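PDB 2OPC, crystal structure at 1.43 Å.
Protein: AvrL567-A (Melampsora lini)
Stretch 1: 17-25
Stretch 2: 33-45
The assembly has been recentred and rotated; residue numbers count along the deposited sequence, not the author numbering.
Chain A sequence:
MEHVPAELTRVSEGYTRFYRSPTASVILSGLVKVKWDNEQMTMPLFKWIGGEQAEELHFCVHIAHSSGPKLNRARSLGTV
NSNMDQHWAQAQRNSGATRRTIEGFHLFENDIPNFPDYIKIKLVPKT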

# COMPACT_ATOMS: atom_id res chain seq x y z
N ARG A 17 3.08 -4.53 7.05
CA ARG A 17 4.09 -3.48 7.18
C ARG A 17 4.92 -3.34 5.91
O ARG A 17 5.44 -4.33 5.37
N PHE A 18 5.02 -2.11 5.43
CA PHE A 18 5.86 -1.84 4.25
C PHE A 18 6.88 -0.79 4.69
O PHE A 18 6.53 0.36 4.97
N TYR A 19 8.14 -1.25 4.77
CA TYR A 19 9.20 -0.44 5.35
C TYR A 19 9.76 0.65 4.44
O TYR A 19 9.83 0.46 3.24
N ARG A 20 10.14 1.80 5.00
CA ARG A 20 10.72 2.92 4.26
C ARG A 20 12.20 2.69 4.05
O ARG A 20 13.04 3.47 4.42
N SER A 21 12.46 1.56 3.39
CA SER A 21 13.78 1.27 2.78
C SER A 21 13.50 1.23 1.29
O SER A 21 12.55 0.60 0.87
N PRO A 22 14.32 1.90 0.48
CA PRO A 22 13.97 2.05 -0.94
C PRO A 22 13.82 0.75 -1.69
O PRO A 22 13.12 0.74 -2.70
N THR A 23 14.44 -0.32 -1.21
CA THR A 23 14.42 -1.60 -1.92
C THR A 23 13.35 -2.54 -1.36
O THR A 23 13.25 -3.70 -1.78
N ALA A 24 12.54 -2.07 -0.42
CA ALA A 24 11.51 -2.94 0.19
C ALA A 24 10.47 -3.40 -0.82
O ALA A 24 10.13 -2.64 -1.72
N SER A 25 9.97 -4.61 -0.67
CA SER A 25 8.90 -5.05 -1.55
C SER A 25 8.06 -6.06 -0.82
O SER A 25 8.60 -7.00 -0.25
N LYS A 33 1.69 -7.19 -5.67
CA LYS A 33 3.01 -6.85 -5.12
C LYS A 33 3.16 -5.35 -5.12
O LYS A 33 2.49 -4.60 -5.87
N VAL A 34 4.02 -4.90 -4.19
CA VAL A 34 4.20 -3.48 -3.89
C VAL A 34 5.68 -3.13 -3.86
O VAL A 34 6.46 -3.90 -3.29
N LYS A 35 6.05 -1.99 -4.44
CA LYS A 35 7.43 -1.49 -4.30
C LYS A 35 7.34 0.03 -4.15
O LYS A 35 6.26 0.60 -4.27
N TRP A 36 8.47 0.68 -3.90
CA TRP A 36 8.48 2.13 -3.86
C TRP A 36 8.68 2.73 -5.22
O TRP A 36 9.35 2.16 -6.08
N ASP A 37 8.18 3.96 -5.39
CA ASP A 37 8.31 4.64 -6.67
C ASP A 37 9.73 4.94 -7.03
O ASP A 37 10.14 4.78 -8.19
N ASN A 38 10.49 5.38 -6.03
CA ASN A 38 11.91 5.73 -6.18
C ASN A 38 12.54 5.92 -4.79
O ASN A 38 11.91 5.65 -3.75
N GLU A 39 13.80 6.34 -4.75
CA GLU A 39 14.51 6.41 -3.49
C GLU A 39 13.93 7.41 -2.50
O GLU A 39 14.14 7.31 -1.33
N GLN A 40 13.14 8.32 -3.02
CA GLN A 40 12.45 9.27 -2.20
C GLN A 40 11.21 8.67 -1.48
O GLN A 40 10.75 9.15 -0.50
N MET A 41 10.72 7.54 -1.97
CA MET A 41 9.69 6.80 -1.30
C MET A 41 8.43 7.60 -1.05
O MET A 41 7.89 7.57 0.00
N THR A 42 7.97 8.28 -2.08
CA THR A 42 6.83 9.19 -1.93
C THR A 42 5.53 8.45 -2.10
O THR A 42 4.49 8.91 -1.65
N MET A 43 5.55 7.32 -2.77
CA MET A 43 4.31 6.54 -2.91
C MET A 43 4.63 5.11 -3.28
O MET A 43 5.62 4.85 -3.97
N PRO A 44 3.76 4.19 -2.86
CA PRO A 44 3.89 2.81 -3.32
C PRO A 44 3.39 2.65 -4.74
O PRO A 44 2.51 3.38 -5.17
N LEU A 45 3.97 1.69 -5.45
CA LEU A 45 3.51 1.25 -6.77
C LEU A 45 3.10 -0.21 -6.67
O LEU A 45 3.64 -0.93 -5.84

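Packing of residues 17-25 against residues 33-45 in AvrL567-A, a contact that buries 611 Å² summed over both sides and is built round Trp 36 and Phe 18. Both of these side chains are buried, and both point toward the opposite stretch. Trp 36 (chi1 m, -71°; chi2 111°) has the largest covered area, 107 Å², and Phe 18 (chi1 t, -179°; chi2 45°) follows with 93 Å². Their rings form an offset stack: the Phe 18 ring and the five-membered ring of Trp 36 have centroids 4.2 Å apart and planes inclined by 19°, and the closest atoms, Phe 18 CE2 and Trp 36 CE2, approach to 3.3 Å.

With Trp 36 over one face of the Phe 18 ring, the opposite face is taken by Val 34 (chi1 t), whose CG1 lies 4.2 Å from the Phe 18 ring centroid, 21° off the ring normal, in a CH-pi contact. Phe 18 is therefore sandwiched between two side chains from the same strand, residues 33-36. Val 34 and Trp 36 are two residues apart, and side chains so spaced in a strand extend to the same side, which lets the Phe 18 ring fit between them. The intervening Lys 35 offers backbone instead: its C atom lies near the plane of the Phe 18 ring, 3.6 Å from Phe 18 CZ. Pro 44 adds a further apolar contact, with its CB 4.1 Å from Phe 18 CE2.

The indole is anchored by its one polar group. Trp 36 NE1 donates a hydrogen bond to Tyr 19 O (2.9 Å, 161° at the hydrogen), an acceptor near the ring plane, so the bond leaves the ring face free for Phe 18. Tyr 19 itself (chi1 m) points its side chain away. The type I turn from Ser 21 to Ala 24 wraps past the same indole: Ser 21 O is 3.1 Å from Trp 36 CD1, and Ala 24 CB is 4.3 Å from that same CD1 atom. One water ties this turn to the strand, donating to Pro 22 O (2.8 Å) and Ala 24 O (2.7 Å) and accepting from Trp 36 N (2.9 Å).

Met 41 (m, t, m), with 79 Å² covered, closes the other part of the contact from the end of the Asn 38 to Met 41 turn. Its side chain points toward the first stretch and brings SD to 3.6 Å from Pro 22 N and 3.9 Å from Pro 22 CD; Arg 20 CB is 4.1 Å from the same Met 41 SD. Arg 20 (chi1 m, chi2 -105°) starts sideways, but its end comes nearer: Arg 20 CD packs 3.8 Å from Trp 36 CZ2, and Arg 20 NH1 reaches 3.0 Å from Met 41 O, at an angle too poor for a hydrogen bond. Pro 22 also meets the Asn 38 to Met 41 turn, its CG 3.9 Å from Glu 39 O.

At the far end, exposed Ser 25 (chi1 t) donates from OG to Val 34 O (2.8 Å), a direct side-chain-to-backbone link between the stretches.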

# COMPACT_ATOMS: atom_id res chain seq x y z
CB ARG A 17 5.01 -3.78 8.35
CG ARG A 17 4.26 -3.84 9.66
CD ARG A 17 5.30 -3.94 10.80
NE ARG A 17 4.71 -3.93 12.13
CZ ARG A 17 5.43 -3.89 13.25
NH1 ARG A 17 6.75 -3.83 13.18
NH2 ARG A 17 4.81 -3.88 14.42
CB PHE A 18 4.95 -1.36 3.10
CG PHE A 18 5.68 -1.05 1.80
CD1 PHE A 18 6.65 -1.92 1.33
CD2 PHE A 18 5.38 0.11 1.07
CE1 PHE A 18 7.29 -1.66 0.12
CE2 PHE A 18 6.05 0.38 -0.16
CZ PHE A 18 7.00 -0.53 -0.59
CB TYR A 19 10.31 -1.36 5.88
CG TYR A 19 9.94 -1.97 7.20
CD1 TYR A 19 10.21 -1.30 8.39
CD2 TYR A 19 9.23 -3.17 7.27
CE1 TYR A 19 9.82 -1.84 9.64
CE2 TYR A 19 8.86 -3.73 8.52
CZ TYR A 19 9.14 -3.04 9.68
OH TYR A 19 8.78 -3.56 10.91
CB ARG A 20 10.48 4.20 5.01
CG ARG A 20 8.99 4.54 5.12
CD ARG A 20 8.72 5.64 4.17
NE ARG A 20 9.24 6.93 4.62
CZ ARG A 20 8.97 8.10 4.04
NH1 ARG A 20 8.16 8.05 2.95
NH2 ARG A 20 9.50 9.29 4.55
CB SER A 21 14.20 -0.12 3.22
OG SER A 21 15.23 -0.62 2.38
CB PRO A 22 15.10 2.90 -1.51
CG PRO A 22 15.51 3.76 -0.34
CD PRO A 22 15.48 2.76 0.83
CB THR A 23 15.82 -2.27 -1.82
OG1 THR A 23 16.21 -2.42 -0.45
CG2 THR A 23 16.89 -1.43 -2.56
CB ALA A 24 10.81 -2.21 1.35
CB SER A 25 9.43 -5.64 -2.88
OG SER A 25 8.36 -5.91 -3.80
CB LYS A 33 4.20 -7.51 -5.83
CG LYS A 33 4.24 -7.29 -7.24
CD LYS A 33 5.45 -8.07 -7.85
CE LYS A 33 5.55 -7.82 -9.32
NZ LYS A 33 6.85 -8.24 -9.87
CB VAL A 34 3.57 -3.10 -2.51
CG1 VAL A 34 3.49 -1.58 -2.33
CG2 VAL A 34 2.19 -3.72 -2.36
CB LYS A 35 8.31 -1.85 -5.53
CG LYS A 35 7.91 -1.08 -6.79
CD LYS A 35 8.89 -1.36 -7.92
CE LYS A 35 8.53 -0.51 -9.14
NZ LYS A 35 9.57 -0.68 -10.22
CB TRP A 36 9.58 2.64 -2.91
CG TRP A 36 9.29 2.40 -1.47
CD1 TRP A 36 9.94 1.54 -0.61
CD2 TRP A 36 8.32 3.09 -0.70
NE1 TRP A 36 9.39 1.61 0.65
CE2 TRP A 36 8.40 2.57 0.62
CE3 TRP A 36 7.36 4.09 -1.00
CZ2 TRP A 36 7.57 3.04 1.66
CZ3 TRP A 36 6.53 4.54 0.02
CH2 TRP A 36 6.64 4.01 1.34
CB ASP A 37 7.39 5.88 -6.73
CG ASP A 37 7.66 6.90 -5.61
OD1 ASP A 37 8.21 6.59 -4.54
OD2 ASP A 37 7.31 8.09 -5.82
CB ASN A 38 12.09 6.98 -7.06
CG ASN A 38 11.31 8.15 -6.55
OD1 ASN A 38 11.36 8.49 -5.37
ND2 ASN A 38 10.52 8.77 -7.44
CB GLU A 39 16.02 6.64 -3.69
CG GLU A 39 16.40 8.05 -3.96
CD GLU A 39 17.73 8.49 -3.32
OE1 GLU A 39 18.61 7.63 -3.29
OE2 GLU A 39 17.85 9.64 -2.87
CB GLN A 40 12.10 10.52 -3.06
CG GLN A 40 13.19 10.99 -4.09
CD GLN A 40 12.68 11.79 -5.32
OE1 GLN A 40 11.50 12.22 -5.38
NE2 GLN A 40 13.57 11.99 -6.31
CB MET A 41 10.20 6.15 -0.01
CG MET A 41 11.30 5.13 -0.25
SD MET A 41 11.98 4.47 1.25
CE MET A 41 12.94 5.87 1.78
CB THR A 42 6.85 10.44 -2.88
OG1 THR A 42 6.53 10.01 -4.21
CG2 THR A 42 8.21 11.13 -2.90
CB MET A 43 3.41 7.12 -3.98
CG MET A 43 4.00 6.98 -5.37
SD MET A 43 2.96 7.67 -6.65
CE MET A 43 3.21 9.40 -6.33
CB PRO A 44 2.97 2.03 -2.39
CG PRO A 44 1.94 3.01 -1.95
CD PRO A 44 2.61 4.37 -1.94
CB LEU A 45 4.59 1.38 -7.86
CG LEU A 45 5.12 2.82 -8.05
CD1 LEU A 45 6.19 2.84 -9.10
CD2 LEU A 45 4.03 3.85 -8.42
O HOH W 1 10.97 -0.81 -3.48